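Side-chain contacts in trypanothione-dependent glyoxalase I (Leishmania major, PDB 2C21), which is a nickel-binding member of the glyoxalase/bleomycin resistance protein/dioxygenase superfamily, a two-subunit protein whose metal sites draw residues from both chains: residues A[30-35]-A[81-86]; A[47-52]-A[58-63]; A[87-92]-A[103-108]; A[113-116]-A[120-123]. All blocks are in the same frame, centred on the assembly; numbering follows the deposited sequence. Where two conformers were deposited one is given.

Contact 1. Residues A[30-35]-A[81-86]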
loop_
_atom_site.group_PDB
_atom_site.type_symbol
_atom_site.label_atom_id
_atom_site.label_comp_id
_atom_site.label_asym_id
_atom_site.label_seq_id
_atom_site.Cartn_x
_atom_site.Cartn_y
_atom_site.Cartn_z
ATOM N N LEU A 30 -11.542 7.313 -9.282
ATOM C CA LEU A 30 -10.677 6.144 -9.494
ATOM C C LEU A 30 -11.395 4.815 -9.771
ATOM O O LEU A 30 -10.752 3.855 -10.205
ATOM C CB LEU A 30 -9.659 6.018 -8.347
ATOM C CG LEU A 30 -8.514 7.027 -8.474
ATOM C CD1 LEU A 30 -7.722 7.173 -7.208
ATOM C CD2 LEU A 30 -7.594 6.637 -9.626
ATOM N N GLY A 31 -12.708 4.758 -9.535
ATOM C CA GLY A 31 -13.508 3.558 -9.828
ATOM C C GLY A 31 -13.506 2.459 -8.764
ATOM O O GLY A 31 -13.938 1.338 -9.031
ATOM N N MET A 32 -13.016 2.762 -7.565
ATOM C CA MET A 32 -13.076 1.808 -6.463
ATOM C C MET A 32 -14.500 1.762 -5.928
ATOM O O MET A 32 -15.323 2.610 -6.265
ATOM C CB MET A 32 -12.149 2.209 -5.318
ATOM C CG MET A 32 -10.713 2.340 -5.696
ATOM S SD MET A 32 -9.689 2.634 -4.252
ATOM C CE MET A 32 -8.090 2.827 -5.056
ATOM N N LYS A 33 -14.779 0.770 -5.090
ATOM C CA LYS A 33 -16.049 0.719 -4.387
ATOM C C LYS A 33 -15.807 0.636 -2.898
ATOM O O LYS A 33 -14.808 0.084 -2.455
ATOM C CB LYS A 33 -16.908 -0.466 -4.853
ATOM C CG LYS A 33 -16.258 -1.856 -4.761
ATOM C CD LYS A 33 -17.185 -2.951 -5.341
ATOM C CE LYS A 33 -17.114 -4.250 -4.510
ATOM N NZ LYS A 33 -18.071 -5.291 -4.969
ATOM N N VAL A 34 -16.748 1.177 -2.132
ATOM C CA VAL A 34 -16.691 1.053 -0.675
ATOM C C VAL A 34 -17.058 -0.393 -0.341
ATOM O O VAL A 34 -18.099 -0.878 -0.758
ATOM C CB VAL A 34 -17.683 2.017 0.007
ATOM C CG1 VAL A 34 -17.685 1.794 1.522
ATOM C CG2 VAL A 34 -17.322 3.460 -0.338
ATOM N N LEU A 35 -16.184 -1.074 0.382
ATOM C CA LEU A 35 -16.410 -2.465 0.772
ATOM C C LEU A 35 -17.089 -2.573 2.147
ATOM O O LEU A 35 -18.017 -3.357 2.329
ATOM C CB LEU A 35 -15.082 -3.214 0.788
ATOM C CG LEU A 35 -14.307 -3.148 -0.536
ATOM C CD1 LEU A 35 -12.879 -3.679 -0.355
ATOM C CD2 LEU A 35 -15.044 -3.907 -1.633
ATOM N N ILE A 81 0.648 4.842 -3.596
ATOM C CA ILE A 81 0.087 3.621 -4.148
ATOM C C ILE A 81 0.021 3.768 -5.684
ATOM O O ILE A 81 -0.154 4.872 -6.212
ATOM C CB ILE A 81 -1.327 3.265 -3.606
ATOM C CG1 ILE A 81 -2.350 4.351 -3.941
ATOM C CG2 ILE A 81 -1.279 2.943 -2.086
ATOM C CD1 ILE A 81 -3.803 3.910 -3.756
ATOM N N ALA A 82 0.183 2.643 -6.370
ATOM C CA ALA A 82 0.146 2.600 -7.823
ATOM C C ALA A 82 -1.042 1.776 -8.238
ATOM O O ALA A 82 -1.310 0.722 -7.653
ATOM C CB ALA A 82 1.420 1.982 -8.355
ATOM N N ILE A 83 -1.740 2.260 -9.260
ATOM C CA ILE A 83 -2.925 1.613 -9.776
ATOM C C ILE A 83 -2.715 1.372 -11.269
ATOM O O ILE A 83 -2.351 2.290 -11.983
ATOM C CB ILE A 83 -4.173 2.494 -9.525
ATOM C CG1 ILE A 83 -4.391 2.666 -8.000
ATOM C CG2 ILE A 83 -5.413 1.914 -10.239
ATOM C CD1 ILE A 83 -5.506 3.633 -7.638
ATOM N N GLY A 84 -2.940 0.131 -11.706
ATOM C CA GLY A 84 -2.876 -0.245 -13.105
ATOM C C GLY A 84 -4.175 0.021 -13.840
ATOM O O GLY A 84 -5.250 -0.456 -13.431
ATOM N N VAL A 85 -4.079 0.761 -14.944
ATOM C CA VAL A 85 -5.237 1.131 -15.740
ATOM C C VAL A 85 -5.024 0.762 -17.213
ATOM O O VAL A 85 -3.946 0.291 -17.591
ATOM C CB VAL A 85 -5.565 2.634 -15.585
ATOM C CG1 VAL A 85 -5.793 2.969 -14.108
ATOM C CG2 VAL A 85 -4.458 3.515 -16.171
ATOM N N GLU A 86 -6.062 0.958 -18.021
ATOM C CA GLU A 86 -6.002 0.669 -19.457
ATOM C C GLU A 86 -5.562 1.874 -20.286
ATOM O O GLU A 86 -4.987 1.712 -21.384
ATOM C CB GLU A 86 -7.371 0.200 -19.972
ATOM C CG GLU A 86 -7.819 -1.150 -19.419
ATOM C CD GLU A 86 -9.055 -1.701 -20.108
ATOM O OE1 GLU A 86 -9.351 -1.279 -21.248
ATOM O OE2 GLU A 86 -9.728 -2.566 -19.508
#
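No ring or other flat group takes part where L30 and M32 meet I83, so there are no faces or edges to assign and the contact is made wholly by methyl groups. The terminal methyl CD1 of I83 receives both partners. M32 CE comes closest, 3.7 Å from I83 CD1. The two methyls of L30 reach the same atom less tightly, CD2 lying 4.2 Å from I83 CD1 and CD1 at a like separation. Both pairs of side chains run at a slant to each other. The CB of M32 leaves the chain neither toward nor away from residues 81-86, but its side chain is fully extended beyond CG (chi2 -174°, chi3 -177°), and this brings CE across to the isoleucine. I83 also reaches outward, with CD1 anti to CA about the CB-CG1 bond (chi2 174°). The backbones therefore stay well apart, the nearest alpha carbons, those of L30 and I83, being 9.0 Å distant. All three residues are buried, and the two segments hide only 128 Å² between them, which marks a small apolar bridge. Directly after L30, G31 leaves the helical conformation with positive phi, and the chain then turns into strand 33-40. The carbonyl O of L30 accepts from Y52 OH and from R7 NH1 of the second subunit. I83 belongs to strand 78-85, which is backbone-bonded to E123 on one side and continues into an antiparallel strand of the second subunit. L30 packs further on F25, M95, I122 and L124, so the bridge joins the end of helix 19-29 to the sheet of strands 78-85 and 121-126, and to helix 88-97.

Contact 2. Residues A[47-52]-A[58-63]; sequences LVFLGY and STVLEL. With NI (nickel (II) ion), chain G.
V48 with L63 and L50 with L61 are hydrogen-bonded pairs of an antiparallel hairpin, and F49 with E62 is the non-hydrogen-bonded pair between them. The axes of the short strands 47-51 and 60-63 approach to 4.6 Å, with 159° between their N-to-C directions. Four nearly straight backbone bonds set the register, among them V48 N to L63 O at 2.9 Å and L61 N to L50 O at 2.8 Å. Past the regular pairing, a water accepts from Y52 N and donates to T59 O, bridging the two segments. On the face bearing F49 and E62, the glutamate chain leaves CA with CG anti to the backbone N (chi1 -178°) and stays extended. It lies alongside the phenylalanine, pointing the same way: E62 CG sits over one ring face, 3.9 Å from the F49 centroid in a CH-pi contact, and the carboxylate is turned only 18° from the ring plane. The hairpin lies in a mixed four-stranded sheet of the superfamily fold, between strands 8-15 and 33-40, and this face carries half of a metal site. E62 OE1 binds nickel at 2.4 Å, with H11 of the same chain, a water, and H80 and E123 of the second subunit. The other oxygen, OE2, faces the methyls of L47, with L47 CD1 at 3.3 Å. V60 CG2 approaches the edge of the F49 ring near its plane, and R36 makes a cation-pi contact with that ring. On the other face, L50 and L63 cross at about a right angle and press tightly, CD1 to CD1 at 3.5 Å, with helix 19-29 packed over this side.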
loop_
_atom_site.group_PDB
_atom_site.type_symbol
_atom_site.label_atom_id
_atom_site.label_comp_id
_atom_site.label_asym_id
_atom_site.label_seq_id
_atom_site.Cartn_x
_atom_site.Cartn_y
_atom_site.Cartn_z
ATOM N N LEU A 47 -13.076 3.797 10.230
ATOM C CA LEU A 47 -12.321 3.193 9.127
ATOM C C LEU A 47 -13.238 2.895 7.931
ATOM O O LEU A 47 -14.403 2.468 8.097
ATOM C CB LEU A 47 -11.665 1.889 9.576
ATOM C CG LEU A 47 -10.921 1.838 10.902
ATOM C CD1 LEU A 47 -10.463 0.396 11.131
ATOM C CD2 LEU A 47 -9.730 2.787 10.946
ATOM N N VAL A 48 -12.709 3.111 6.736
ATOM C CA VAL A 48 -13.401 2.750 5.481
ATOM C C VAL A 48 -12.448 2.001 4.587
ATOM O O VAL A 48 -11.324 2.450 4.340
ATOM C CB VAL A 48 -13.917 3.969 4.695
ATOM C CG1 VAL A 48 -14.646 3.515 3.420
ATOM C CG2 VAL A 48 -14.826 4.823 5.570
ATOM N N PHE A 49 -12.897 0.842 4.129
ATOM C CA PHE A 49 -12.124 -0.002 3.240
ATOM C C PHE A 49 -12.711 0.116 1.846
ATOM O O PHE A 49 -13.934 -0.087 1.649
ATOM C CB PHE A 49 -12.126 -1.444 3.738
ATOM C CG PHE A 49 -11.359 -1.628 5.026
ATOM C CD1 PHE A 49 -11.944 -1.316 6.258
ATOM C CD2 PHE A 49 -10.050 -2.095 5.011
ATOM C CE1 PHE A 49 -11.219 -1.458 7.457
ATOM C CE2 PHE A 49 -9.332 -2.249 6.190
ATOM C CZ PHE A 49 -9.919 -1.931 7.415
ATOM N N LEU A 50 -11.850 0.465 0.894
ATOM C CA LEU A 50 -12.226 0.619 -0.530
ATOM C C LEU A 50 -11.275 -0.161 -1.405
ATOM O O LEU A 50 -10.099 -0.300 -1.090
ATOM C CB LEU A 50 -12.111 2.073 -1.006
ATOM C CG LEU A 50 -12.830 3.189 -0.259
ATOM C CD1 LEU A 50 -11.848 3.827 0.706
ATOM C CD2 LEU A 50 -13.369 4.205 -1.252
ATOM N N GLY A 51 -11.779 -0.617 -2.536
ATOM C CA GLY A 51 -10.931 -1.317 -3.477
ATOM C C GLY A 51 -11.629 -1.662 -4.755
ATOM O O GLY A 51 -12.773 -1.294 -4.977
ATOM N N TYR A 52 -10.917 -2.395 -5.591
ATOM C CA TYR A 52 -11.435 -2.836 -6.862
ATOM C C TYR A 52 -12.034 -4.230 -6.735
ATOM O O TYR A 52 -12.542 -4.792 -7.693
ATOM C CB TYR A 52 -10.312 -2.792 -7.901
ATOM C CG TYR A 52 -9.870 -1.379 -8.223
ATOM C CD1 TYR A 52 -10.719 -0.512 -8.886
ATOM C CD2 TYR A 52 -8.617 -0.905 -7.845
ATOM C CE1 TYR A 52 -10.334 0.783 -9.191
ATOM C CE2 TYR A 52 -8.225 0.396 -8.137
ATOM C CZ TYR A 52 -9.077 1.233 -8.814
ATOM O OH TYR A 52 -8.695 2.524 -9.129
ATOM N N SER A 58 -8.565 -9.353 -3.016
ATOM C CA SER A 58 -7.917 -8.112 -3.443
ATOM C C SER A 58 -7.151 -7.492 -2.307
ATOM O O SER A 58 -7.468 -7.724 -1.138
ATOM C CB SER A 58 -8.926 -7.049 -3.861
ATOM O OG SER A 58 -9.787 -7.505 -4.860
ATOM N N THR A 59 -6.177 -6.668 -2.681
ATOM C CA THR A 59 -5.449 -5.797 -1.754
ATOM C C THR A 59 -6.095 -4.417 -1.869
ATOM O O THR A 59 -6.279 -3.881 -2.974
ATOM C CB THR A 59 -3.954 -5.774 -2.119
ATOM O OG1 THR A 59 -3.450 -7.115 -2.068
ATOM C CG2 THR A 59 -3.149 -4.898 -1.160
ATOM N N VAL A 60 -6.509 -3.872 -0.737
ATOM C CA VAL A 60 -7.400 -2.731 -0.738
ATOM C C VAL A 60 -6.771 -1.517 -0.060
ATOM O O VAL A 60 -5.610 -1.552 0.358
ATOM C CB VAL A 60 -8.781 -3.114 -0.131
ATOM C CG1 VAL A 60 -9.374 -4.294 -0.895
ATOM C CG2 VAL A 60 -8.690 -3.435 1.375
ATOM N N LEU A 61 -7.552 -0.445 0.009
ATOM C CA LEU A 61 -7.181 0.801 0.650
ATOM C C LEU A 61 -8.036 0.997 1.903
ATOM O O LEU A 61 -9.261 0.813 1.862
ATOM C CB LEU A 61 -7.412 1.961 -0.333
ATOM C CG LEU A 61 -7.084 3.384 0.113
ATOM C CD1 LEU A 61 -5.627 3.501 0.549
ATOM C CD2 LEU A 61 -7.391 4.352 -1.030
ATOM N N GLU A 62 -7.371 1.340 3.009
ATOM C CA GLU A 62 -8.018 1.649 4.276
ATOM C C GLU A 62 -7.835 3.121 4.598
ATOM O O GLU A 62 -6.694 3.600 4.691
ATOM C CB GLU A 62 -7.410 0.838 5.428
ATOM C CG GLU A 62 -8.082 1.100 6.760
ATOM C CD GLU A 62 -7.358 0.460 7.941
ATOM O OE1 GLU A 62 -6.339 -0.224 7.729
ATOM O OE2 GLU A 62 -7.834 0.642 9.080
ATOM N N LEU A 63 -8.951 3.832 4.785
ATOM C CA LEU A 63 -8.932 5.213 5.257
ATOM C C LEU A 63 -9.307 5.255 6.726
ATOM O O LEU A 63 -10.284 4.639 7.129
ATOM C CB LEU A 63 -9.932 6.067 4.484
ATOM C CG LEU A 63 -10.011 5.854 2.984
ATOM C CD1 LEU A 63 -11.100 6.761 2.426
ATOM C CD2 LEU A 63 -8.671 6.129 2.350
HETATM NI NI NI G . -4.974 -1.876 8.747
HETATM O O HOH W 1 -8.345 -3.339 -4.738
HETATM O O HOH W 2 -6.287 -2.311 9.854
#

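Contact 3. Residues A[87-92]-A[103-108]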
loop_
_atom_site.group_PDB
_atom_site.type_symbol
_atom_site.label_atom_id
_atom_site.label_comp_id
_atom_site.label_asym_id
_atom_site.label_seq_id
_atom_site.Cartn_x
_atom_site.Cartn_y
_atom_site.Cartn_z
ATOM N N ASP A 87 -5.891 3.072 -19.788
ATOM C CA ASP A 87 -5.651 4.316 -20.525
ATOM C C ASP A 87 -5.355 5.426 -19.504
ATOM O O ASP A 87 -6.280 5.981 -18.807
ATOM C CB ASP A 87 -6.846 4.675 -21.413
ATOM C CG ASP A 87 -6.501 5.726 -22.459
ATOM O OD1 ASP A 87 -5.562 6.524 -22.207
ATOM O OD2 ASP A 87 -7.170 5.762 -23.515
ATOM N N VAL A 88 -4.053 5.734 -19.400
ATOM C CA VAL A 88 -3.608 6.759 -18.471
ATOM C C VAL A 88 -4.023 8.139 -18.943
ATOM O O VAL A 88 -4.524 8.944 -18.153
ATOM C CB VAL A 88 -2.072 6.720 -18.268
ATOM C CG1 VAL A 88 -1.620 7.807 -17.279
ATOM C CG2 VAL A 88 -1.644 5.350 -17.793
ATOM N N LYS A 89 -3.845 8.400 -20.237
ATOM C CA LYS A 89 -4.115 9.718 -20.774
ATOM C C LYS A 89 -5.597 10.035 -20.565
ATOM O O LYS A 89 -5.942 11.136 -20.080
ATOM C CB LYS A 89 -3.754 9.778 -22.269
ATOM C CG LYS A 89 -4.064 11.103 -22.975
ATOM C CD LYS A 89 -4.114 10.925 -24.499
ATOM C CE LYS A 89 -4.488 12.211 -25.221
ATOM N NZ LYS A 89 -3.324 13.118 -25.431
ATOM N N GLU A 90 -6.463 9.069 -20.878
ATOM C CA GLU A 90 -7.910 9.285 -20.817
ATOM C C GLU A 90 -8.330 9.578 -19.382
ATOM O O GLU A 90 -9.179 10.451 -19.122
ATOM C CB GLU A 90 -8.665 8.071 -21.384
ATOM C CG GLU A 90 -10.194 8.190 -21.428
ATOM C CD GLU A 90 -10.701 9.211 -22.425
ATOM O OE1 GLU A 90 -10.100 9.363 -23.513
ATOM O OE2 GLU A 90 -11.728 9.854 -22.123
ATOM N N LEU A 91 -7.709 8.864 -18.447
ATOM C CA LEU A 91 -8.019 9.039 -17.059
ATOM C C LEU A 91 -7.606 10.452 -16.604
ATOM O O LEU A 91 -8.395 11.159 -15.973
ATOM C CB LEU A 91 -7.346 7.931 -16.241
ATOM C CG LEU A 91 -7.677 7.819 -14.750
ATOM C CD1 LEU A 91 -9.176 7.854 -14.500
ATOM C CD2 LEU A 91 -7.061 6.549 -14.210
ATOM N N VAL A 92 -6.327 10.794 -16.924
ATOM C CA VAL A 92 -5.735 12.060 -16.478
ATOM C C VAL A 92 -6.567 13.229 -16.965
ATOM O O VAL A 92 -6.798 14.184 -16.208
ATOM C CB VAL A 92 -4.256 12.224 -16.948
ATOM C CG1 VAL A 92 -3.755 13.655 -16.712
ATOM C CG2 VAL A 92 -3.345 11.226 -16.217
ATOM N N ASP A 103 0.319 16.023 -10.943
ATOM C CA ASP A 103 1.708 16.355 -10.594
ATOM C C ASP A 103 2.673 16.034 -11.740
ATOM O O ASP A 103 3.631 16.774 -11.981
ATOM C CB ASP A 103 2.118 15.620 -9.313
ATOM C CG ASP A 103 3.539 15.935 -8.891
ATOM O OD1 ASP A 103 3.798 17.062 -8.425
ATOM O OD2 ASP A 103 4.401 15.046 -9.026
ATOM N N TYR A 104 2.398 14.948 -12.460
ATOM C CA TYR A 104 3.245 14.503 -13.564
ATOM C C TYR A 104 2.430 13.702 -14.576
ATOM O O TYR A 104 1.528 12.963 -14.200
ATOM C CB TYR A 104 4.388 13.635 -13.023
ATOM C CG TYR A 104 5.249 12.988 -14.088
ATOM C CD1 TYR A 104 6.223 13.723 -14.769
ATOM C CD2 TYR A 104 5.105 11.638 -14.405
ATOM C CE1 TYR A 104 7.025 13.132 -15.744
ATOM C CE2 TYR A 104 5.895 11.040 -15.389
ATOM C CZ TYR A 104 6.856 11.787 -16.045
ATOM O OH TYR A 104 7.639 11.193 -17.009
ATOM N N GLU A 105 2.766 13.854 -15.854
ATOM C CA GLU A 105 2.121 13.121 -16.936
ATOM C C GLU A 105 3.132 13.016 -18.073
ATOM O O GLU A 105 3.530 14.041 -18.618
ATOM C CB GLU A 105 0.875 13.892 -17.399
ATOM C CG GLU A 105 -0.120 13.097 -18.261
ATOM C CD GLU A 105 -1.036 13.998 -19.103
ATOM O OE1 GLU A 105 -1.669 13.495 -20.061
ATOM O OE2 GLU A 105 -1.117 15.213 -18.814
ATOM N N ASP A 106 3.570 11.806 -18.425
ATOM C CA ASP A 106 4.534 11.659 -19.529
ATOM C C ASP A 106 3.839 11.735 -20.887
ATOM O O ASP A 106 2.613 11.651 -20.972
ATOM C CB ASP A 106 5.375 10.373 -19.405
ATOM C CG ASP A 106 4.554 9.088 -19.515
ATOM O OD1 ASP A 106 3.377 9.130 -19.929
ATOM O OD2 ASP A 106 5.112 8.019 -19.183
ATOM N N GLU A 107 4.635 11.893 -21.938
ATOM C CA GLU A 107 4.116 11.967 -23.305
ATOM C C GLU A 107 3.607 10.614 -23.815
ATOM O O GLU A 107 2.711 10.566 -24.666
ATOM C CB GLU A 107 5.196 12.488 -24.275
ATOM C CG GLU A 107 5.125 13.983 -24.614
ATOM C CD GLU A 107 5.895 14.863 -23.639
ATOM O OE1 GLU A 107 5.610 14.800 -22.423
ATOM O OE2 GLU A 107 6.773 15.631 -24.098
ATOM N N SER A 108 4.187 9.525 -23.313
ATOM C CA SER A 108 3.947 8.195 -23.886
ATOM C C SER A 108 2.611 7.574 -23.466
ATOM O O SER A 108 2.041 6.775 -24.215
ATOM C CB SER A 108 5.107 7.245 -23.549
ATOM O OG SER A 108 5.022 6.738 -22.231
HETATM O O HOH W 3 -4.755 13.430 -20.781
#
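Helix 88-97 packs beside the end of strand 102-105 of the second sheet, and V92 meets E105 there. The closest approach is from V92 CG1 to E105 CD, 3.6 Å. E105 OE2 is 3.7 Å from that methyl, so it touches the whole carboxylate end, not one oxygen alone. E105 reaches across because CG stands anti to the backbone N (chi1 -164°) and the chain stays extended; the two side chains slant past each other. V92 points CG1 the same way relative to its own backbone, out from the helix toward the strand. No direct hydrogen bond joins the segments. Instead a water donates to both, at 2.7 Å to K89 O and 3.2 Å to E105 OE1, linking a helix carbonyl to the strand's glutamate. The other oxygen, OE2, forms a salt bridge with R96 one turn further along the helix, so the carboxylate is held at both oxygens. The helix starts at an N-cap: D87 OD1 accepts from E90 N at 3.0 Å, an almost straight bond (165°) that meets the carboxylate from 66° above its plane. Besides meeting E105, V92 packs with V88 on A112, and L91 on L124, so the helix covers the sheet. In the strand, D103 and Y104 both face F113, a classic beta bulge. After it the chain turns at D106, whose OD1 accepts from G109 N, while S108 OG bonds to F110 N on the way to strand 111-115. The lysine K89 is modelled in two positions, so the distance of its amino group from E105 is doubtful.

Contact 4. Residues A[113-116]-A[120-123]; sequences FVVD and YYIE. With NI (nickel (II) ion), chain H.
D116 and Y120 hold each other by two hydrogen bonds, Y120 N to D116 OD1 at 3.0 Å and D116 N to Y120 O at 2.9 Å. The first meets OD1 well above the carboxylate plane. The same OD1 accepts from D118 N, an Asx turn that shapes the short link between the strands, and OD2 accepts from Y26 OH, so both oxygens of this buried carboxylate are engaged. It stands almost perpendicular to the Y120 ring, 86° apart, with D116 CG at the ring's edge in its plane; Y120 OH bonds to R15 O. At the far end of the hairpin, E123 OE1 binds nickel at 2.2 Å, alongside H80 of its own chain, a water, and H11 and E62 of the second subunit. V114 and I122 form the hydrogen-bonded pair between, I122 N to V114 O being 2.9 Å. Packing follows the pairing. The E123 side chain leaves with CG anti to the backbone N (chi1 -171°) and passes over one face of F113, CG lying 4.1 Å from the ring centroid in a CH-pi contact. Carboxylate and ring are 32° apart, and OE2 comes to 3.5 Å from F113 CZ; H80 meets that ring edge-to-face. Beside F113, V115 and Y121 run the same way, V115 CG2 touching Y121 CE2 at 3.7 Å. On the other face V114 CG2 rests against I122 CB, 4.0 Å away. That face looks to helix 19-29, where I122 packs on F25 and Y26, while strands 78-85 and 102-105 border the hairpin on its two sides.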
loop_
_atom_site.group_PDB
_atom_site.type_symbol
_atom_site.label_atom_id
_atom_site.label_comp_id
_atom_site.label_asym_id
_atom_site.label_seq_id
_atom_site.Cartn_x
_atom_site.Cartn_y
_atom_site.Cartn_z
ATOM N N PHE A 113 1.218 10.986 -12.285
ATOM C CA PHE A 113 1.010 11.139 -10.856
ATOM C C PHE A 113 -0.087 12.157 -10.629
ATOM O O PHE A 113 -0.042 13.255 -11.181
ATOM C CB PHE A 113 2.291 11.592 -10.155
ATOM C CG PHE A 113 3.192 10.467 -9.760
ATOM C CD1 PHE A 113 4.228 10.065 -10.589
ATOM C CD2 PHE A 113 3.006 9.803 -8.547
ATOM C CE1 PHE A 113 5.064 9.018 -10.222
ATOM C CE2 PHE A 113 3.852 8.749 -8.167
ATOM C CZ PHE A 113 4.877 8.360 -9.010
ATOM N N VAL A 114 -1.066 11.769 -9.809
ATOM C CA VAL A 114 -2.152 12.648 -9.385
ATOM C C VAL A 114 -2.181 12.722 -7.852
ATOM O O VAL A 114 -1.587 11.881 -7.167
ATOM C CB VAL A 114 -3.520 12.180 -9.945
ATOM C CG1 VAL A 114 -3.430 11.988 -11.463
ATOM C CG2 VAL A 114 -4.013 10.903 -9.250
ATOM N N VAL A 115 -2.869 13.732 -7.327
ATOM C CA VAL A 115 -2.878 13.996 -5.894
ATOM C C VAL A 115 -4.296 13.882 -5.343
ATOM O O VAL A 115 -5.235 14.454 -5.907
ATOM C CB VAL A 115 -2.282 15.385 -5.589
ATOM C CG1 VAL A 115 -2.027 15.539 -4.085
ATOM C CG2 VAL A 115 -0.983 15.584 -6.373
ATOM N N ASP A 116 -4.461 13.122 -4.255
ATOM C CA ASP A 116 -5.771 12.924 -3.670
ATOM C C ASP A 116 -6.138 14.129 -2.799
ATOM O O ASP A 116 -5.310 15.022 -2.602
ATOM C CB ASP A 116 -5.861 11.542 -2.963
ATOM C CG ASP A 116 -5.510 11.567 -1.491
ATOM O OD1 ASP A 116 -4.934 12.558 -0.974
ATOM O OD2 ASP A 116 -5.822 10.529 -0.841
ATOM N N TYR A 120 -1.973 13.004 -0.700
ATOM C CA TYR A 120 -1.268 11.759 -0.985
ATOM C C TYR A 120 -1.110 11.615 -2.500
ATOM O O TYR A 120 -1.999 12.026 -3.282
ATOM C CB TYR A 120 -2.030 10.536 -0.452
ATOM C CG TYR A 120 -2.159 10.466 1.056
ATOM C CD1 TYR A 120 -1.120 9.979 1.845
ATOM C CD2 TYR A 120 -3.329 10.873 1.686
ATOM C CE1 TYR A 120 -1.233 9.919 3.243
ATOM C CE2 TYR A 120 -3.464 10.810 3.079
ATOM C CZ TYR A 120 -2.411 10.336 3.855
ATOM O OH TYR A 120 -2.545 10.277 5.227
ATOM N N TYR A 121 -0.001 11.002 -2.901
ATOM C CA TYR A 121 0.264 10.736 -4.309
ATOM C C TYR A 121 -0.240 9.380 -4.770
ATOM O O TYR A 121 -0.157 8.380 -4.055
ATOM C CB TYR A 121 1.762 10.843 -4.588
ATOM C CG TYR A 121 2.256 12.253 -4.505
ATOM C CD1 TYR A 121 2.950 12.705 -3.396
ATOM C CD2 TYR A 121 2.010 13.151 -5.532
ATOM C CE1 TYR A 121 3.416 14.030 -3.332
ATOM C CE2 TYR A 121 2.457 14.465 -5.473
ATOM C CZ TYR A 121 3.151 14.900 -4.377
ATOM O OH TYR A 121 3.584 16.209 -4.334
ATOM N N ILE A 122 -0.800 9.365 -5.975
ATOM C CA ILE A 122 -1.212 8.127 -6.610
ATOM C C ILE A 122 -0.533 8.037 -7.979
ATOM O O ILE A 122 -0.586 8.983 -8.779
ATOM C CB ILE A 122 -2.735 8.078 -6.756
ATOM C CG1 ILE A 122 -3.389 7.926 -5.381
ATOM C CG2 ILE A 122 -3.173 6.933 -7.684
ATOM C CD1 ILE A 122 -4.646 8.694 -5.243
ATOM N N GLU A 123 0.105 6.901 -8.237
ATOM C CA GLU A 123 0.745 6.635 -9.511
ATOM C C GLU A 123 -0.208 5.847 -10.394
ATOM O O GLU A 123 -0.654 4.771 -10.017
ATOM C CB GLU A 123 2.035 5.831 -9.303
ATOM C CG GLU A 123 2.897 5.692 -10.559
ATOM C CD GLU A 123 4.189 4.948 -10.281
ATOM O OE1 GLU A 123 4.166 3.965 -9.534
ATOM O OE2 GLU A 123 5.230 5.346 -10.813
HETATM NI NI NI H . 5.543 3.100 -7.992
HETATM O O HOH W 4 6.551 2.614 -9.571
#

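Contact 2 belongs to the first four-stranded sheet and contact 4 to the second, their centres 16 Å apart without touching. Contact 1 spans the two sheets: its centre is 10 Å from that of contact 2 and 12 Å from that of contact 4, and it touches both. Along the chain, the hairpin of contact 2 lies between the two segments of contact 1; contact 3 and then contact 4 follow. Contacts 3 and 4, their centres 12 Å apart, share the second sheet through the neighbouring strands 102-105 and 111-115. Because contacts 2 and 4 each supply a glutamate to sites completed by the other subunit, both hairpins contribute to metal sites shared across the dimer.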